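Local coordinates for proteasome assembly chaperone 2 (PAC2) homologue Rv2125 (Mycobacterium tuberculosis, PDB 5UN0), which is of unestablished function but, as a homologue of the eukaryotic proteasome assembly chaperone 2, may take part in proteasome assembly, at residues Val21-Gln29 with Val203-Pro211. Residues are numbered along the deposited sequence; the frame is centred on the assembly and turned at random.
Sequences VAHLAASWQ and VEVPLADLP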
loop_
_atom_site.group_PDB
_atom_site.type_symbol
_atom_site.label_atom_id
_atom_site.label_comp_id
_atom_site.label_asym_id
_atom_site.label_seq_id
_atom_site.Cartn_x
_atom_site.Cartn_y
_atom_site.Cartn_z
ATOM N N VAL A 21 9.869 9.224 -23.161
ATOM C CA VAL A 21 8.900 8.594 -24.055
ATOM C C VAL A 21 7.888 9.613 -24.555
ATOM O O VAL A 21 7.434 9.539 -25.702
ATOM C CB VAL A 21 8.164 7.417 -23.407
ATOM C CG1 VAL A 21 7.187 6.787 -24.392
ATOM C CG2 VAL A 21 9.152 6.359 -22.952
ATOM N N ALA A 22 7.540 10.563 -23.693
ATOM C CA ALA A 22 6.612 11.621 -24.065
ATOM C C ALA A 22 7.161 12.382 -25.248
ATOM O O ALA A 22 6.437 12.695 -26.203
ATOM C CB ALA A 22 6.392 12.565 -22.903
ATOM N N HIS A 23 8.458 12.663 -25.169
ATOM C CA HIS A 23 9.160 13.451 -26.175
ATOM C C HIS A 23 9.258 12.750 -27.516
ATOM O O HIS A 23 9.254 13.393 -28.567
ATOM C CB HIS A 23 10.573 13.780 -25.701
ATOM C CG HIS A 23 11.318 14.639 -26.653
ATOM N ND1 HIS A 23 11.082 15.990 -26.770
ATOM C CD2 HIS A 23 12.250 14.334 -27.583
ATOM C CE1 HIS A 23 11.858 16.486 -27.717
ATOM N NE2 HIS A 23 12.579 15.504 -28.223
ATOM N N LEU A 24 9.397 11.433 -27.469
ATOM C CA LEU A 24 9.390 10.636 -28.686
ATOM C C LEU A 24 8.017 10.722 -29.328
ATOM O O LEU A 24 7.915 10.915 -30.531
ATOM C CB LEU A 24 9.750 9.181 -28.392
ATOM C CG LEU A 24 11.191 8.920 -27.956
ATOM C CD1 LEU A 24 11.381 7.421 -27.757
ATOM C CD2 LEU A 24 12.216 9.457 -28.951
ATOM N N ALA A 25 6.975 10.591 -28.506
ATOM C CA ALA A 25 5.595 10.523 -29.002
ATOM C C ALA A 25 5.135 11.858 -29.574
ATOM O O ALA A 25 4.292 11.918 -30.474
ATOM C CB ALA A 25 4.661 10.086 -27.892
ATOM N N ALA A 26 5.693 12.933 -29.025
ATOM C CA ALA A 26 5.400 14.274 -29.501
ATOM C C ALA A 26 6.101 14.466 -30.823
ATOM O O ALA A 26 5.479 14.825 -31.810
ATOM C CB ALA A 26 5.877 15.308 -28.495
ATOM N N SER A 27 7.407 14.206 -30.822
ATOM C CA SER A 27 8.269 14.467 -31.968
ATOM C C SER A 27 7.787 13.712 -33.166
ATOM O O SER A 27 7.527 14.301 -34.203
ATOM C CB SER A 27 9.718 14.067 -31.671
ATOM O OG SER A 27 10.230 14.747 -30.530
ATOM N N TRP A 28 7.655 12.404 -33.021
ATOM C CA TRP A 28 7.232 11.538 -34.129
ATOM C C TRP A 28 5.721 11.316 -34.249
ATOM O O TRP A 28 5.277 10.537 -35.079
ATOM C CB TRP A 28 7.920 10.191 -34.008
ATOM C CG TRP A 28 9.372 10.273 -34.134
ATOM C CD1 TRP A 28 10.057 11.148 -34.888
ATOM C CD2 TRP A 28 10.342 9.427 -33.500
ATOM N NE1 TRP A 28 11.389 10.924 -34.756
ATOM C CE2 TRP A 28 11.602 9.876 -33.909
ATOM C CE3 TRP A 28 10.268 8.350 -32.617
ATOM C CZ2 TRP A 28 12.796 9.287 -33.481
ATOM C CZ3 TRP A 28 11.447 7.761 -32.184
ATOM C CH2 TRP A 28 12.698 8.234 -32.619
ATOM N N GLN A 29 4.938 12.006 -33.422
ATOM C CA GLN A 29 3.462 12.006 -33.517
ATOM C C GLN A 29 2.860 10.601 -33.477
ATOM O O GLN A 29 2.308 10.113 -34.467
ATOM C CB GLN A 29 2.991 12.749 -34.772
ATOM C CG GLN A 29 3.284 14.243 -34.740
ATOM C CD GLN A 29 2.439 15.025 -35.719
ATOM O OE1 GLN A 29 1.830 14.453 -36.642
ATOM N NE2 GLN A 29 2.372 16.348 -35.516
ATOM N N VAL A 203 18.318 5.206 -34.739
ATOM C CA VAL A 203 17.610 6.241 -35.482
ATOM C C VAL A 203 17.815 7.521 -34.710
ATOM O O VAL A 203 17.649 7.524 -33.501
ATOM C CB VAL A 203 16.095 5.984 -35.613
ATOM C CG1 VAL A 203 15.485 6.968 -36.613
ATOM C CG2 VAL A 203 15.813 4.557 -36.047
ATOM N N GLU A 204 18.174 8.603 -35.397
ATOM C CA GLU A 204 18.442 9.857 -34.711
ATOM C C GLU A 204 17.129 10.410 -34.165
ATOM O O GLU A 204 16.107 10.363 -34.844
ATOM C CB GLU A 204 19.148 10.895 -35.610
ATOM C CG GLU A 204 19.774 12.031 -34.781
ATOM C CD GLU A 204 20.432 13.157 -35.573
ATOM O OE1 GLU A 204 19.841 14.246 -35.604
ATOM O OE2 GLU A 204 21.547 12.990 -36.120
ATOM N N VAL A 205 17.173 10.902 -32.924
ATOM C CA VAL A 205 16.014 11.534 -32.287
ATOM C C VAL A 205 16.293 13.021 -32.102
ATOM O O VAL A 205 17.319 13.419 -31.515
ATOM C CB VAL A 205 15.552 10.868 -30.956
ATOM C CG1 VAL A 205 16.705 10.598 -30.015
ATOM C CG2 VAL A 205 14.505 11.723 -30.251
ATOM N N PRO A 206 15.373 13.852 -32.607
ATOM C CA PRO A 206 15.528 15.287 -32.567
ATOM C C PRO A 206 15.353 15.759 -31.143
ATOM O O PRO A 206 14.297 15.523 -30.553
ATOM C CB PRO A 206 14.380 15.793 -33.457
ATOM C CG PRO A 206 13.569 14.600 -33.850
ATOM C CD PRO A 206 14.017 13.460 -33.020
ATOM N N LEU A 207 16.376 16.392 -30.581
ATOM C CA LEU A 207 16.277 16.843 -29.201
ATOM C C LEU A 207 15.535 18.160 -29.099
ATOM O O LEU A 207 15.016 18.492 -28.028
ATOM C CB LEU A 207 17.645 16.977 -28.556
ATOM C CG LEU A 207 18.427 15.672 -28.443
ATOM C CD1 LEU A 207 19.905 15.966 -28.273
ATOM C CD2 LEU A 207 17.914 14.841 -27.282
ATOM N N ALA A 208 15.482 18.908 -30.202
ATOM C CA ALA A 208 14.762 20.187 -30.250
ATOM C C ALA A 208 15.276 21.209 -29.211
ATOM O O ALA A 208 16.421 21.655 -29.303
ATOM C CB ALA A 208 13.261 19.958 -30.101
ATOM N N ASP A 209 14.437 21.552 -28.230
ATOM C CA ASP A 209 14.711 22.627 -27.287
ATOM C C ASP A 209 15.246 22.104 -25.950
ATOM O O ASP A 209 15.386 22.867 -24.991
ATOM C CB ASP A 209 13.396 23.387 -27.032
ATOM C CG ASP A 209 13.593 24.887 -26.765
ATOM O OD1 ASP A 209 14.541 25.496 -27.320
ATOM O OD2 ASP A 209 12.760 25.468 -26.017
ATOM N N LEU A 210 15.541 20.810 -25.875
ATOM C CA LEU A 210 15.930 20.204 -24.596
ATOM C C LEU A 210 17.231 20.779 -24.014
ATOM O O LEU A 210 17.299 21.054 -22.817
ATOM C CB LEU A 210 16.009 18.670 -24.699
ATOM C CG LEU A 210 14.694 17.901 -24.536
ATOM C CD1 LEU A 210 14.906 16.427 -24.822
ATOM C CD2 LEU A 210 14.098 18.065 -23.147
ATOM N N PRO A 211 18.267 20.961 -24.851
ATOM C CA PRO A 211 19.515 21.501 -24.306
ATOM C C PRO A 211 19.315 22.839 -23.595
ATOM O O PRO A 211 19.803 23.035 -22.485
ATOM C CB PRO A 211 20.390 21.663 -25.549
ATOM C CG PRO A 211 19.897 20.611 -26.486
ATOM C CD PRO A 211 18.411 20.576 -26.269
#
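His23 joins a helix to a passing loop through one nearly straight hydrogen bond: its NE2 donates to the backbone O of Pro206 at 2.9 Å, with an N-H...O angle of 168°. The acceptor lies in the plane of the imidazole, and the nitrogen in turn lies in the carbonyl plane of Pro206, though the C=O...N angle of 154° is bent off the carbonyl axis. With CG anti to the backbone N (chi1 -177°), the ring reaches out from the helix to the loop. Both of its faces are occupied. Over the centre of one sits Leu210 CD1, 4.2 Å from the ring centroid in a CH-pi contact; over the other, nearer the rim, lies Ser27 OG, itself hydrogen-bonded to the backbone O of His23. That carbonyl thus accepts two bonds, the helical one from Ser27 N and the one from the hydroxyl.

Alongside this polar link the contact turns apolar. Leu24 CD2 meets Val205 CG2 at 3.5 Å, the two side chains crossing at about a right angle, and Leu194 of helix 188-201 also packs on Leu24. Trp28 extends the layer: its CZ2 lies 4.1 Å from Val205 CB, while NE1 is 4.0 Å from Pro206 CD. The backbone O of Glu204 approaches the edge of the indole in its plane, and Pro73 and Pro74, from a loop, also touch Trp28.

Helix 16-27 ends in a Schellman motif at Gln29. Across its C-terminal turns runs the linker between helices 188-201 and 210-222, while Leu24 packs on Val4 and Leu82 of the central mixed sheet of this PAC2-family fold.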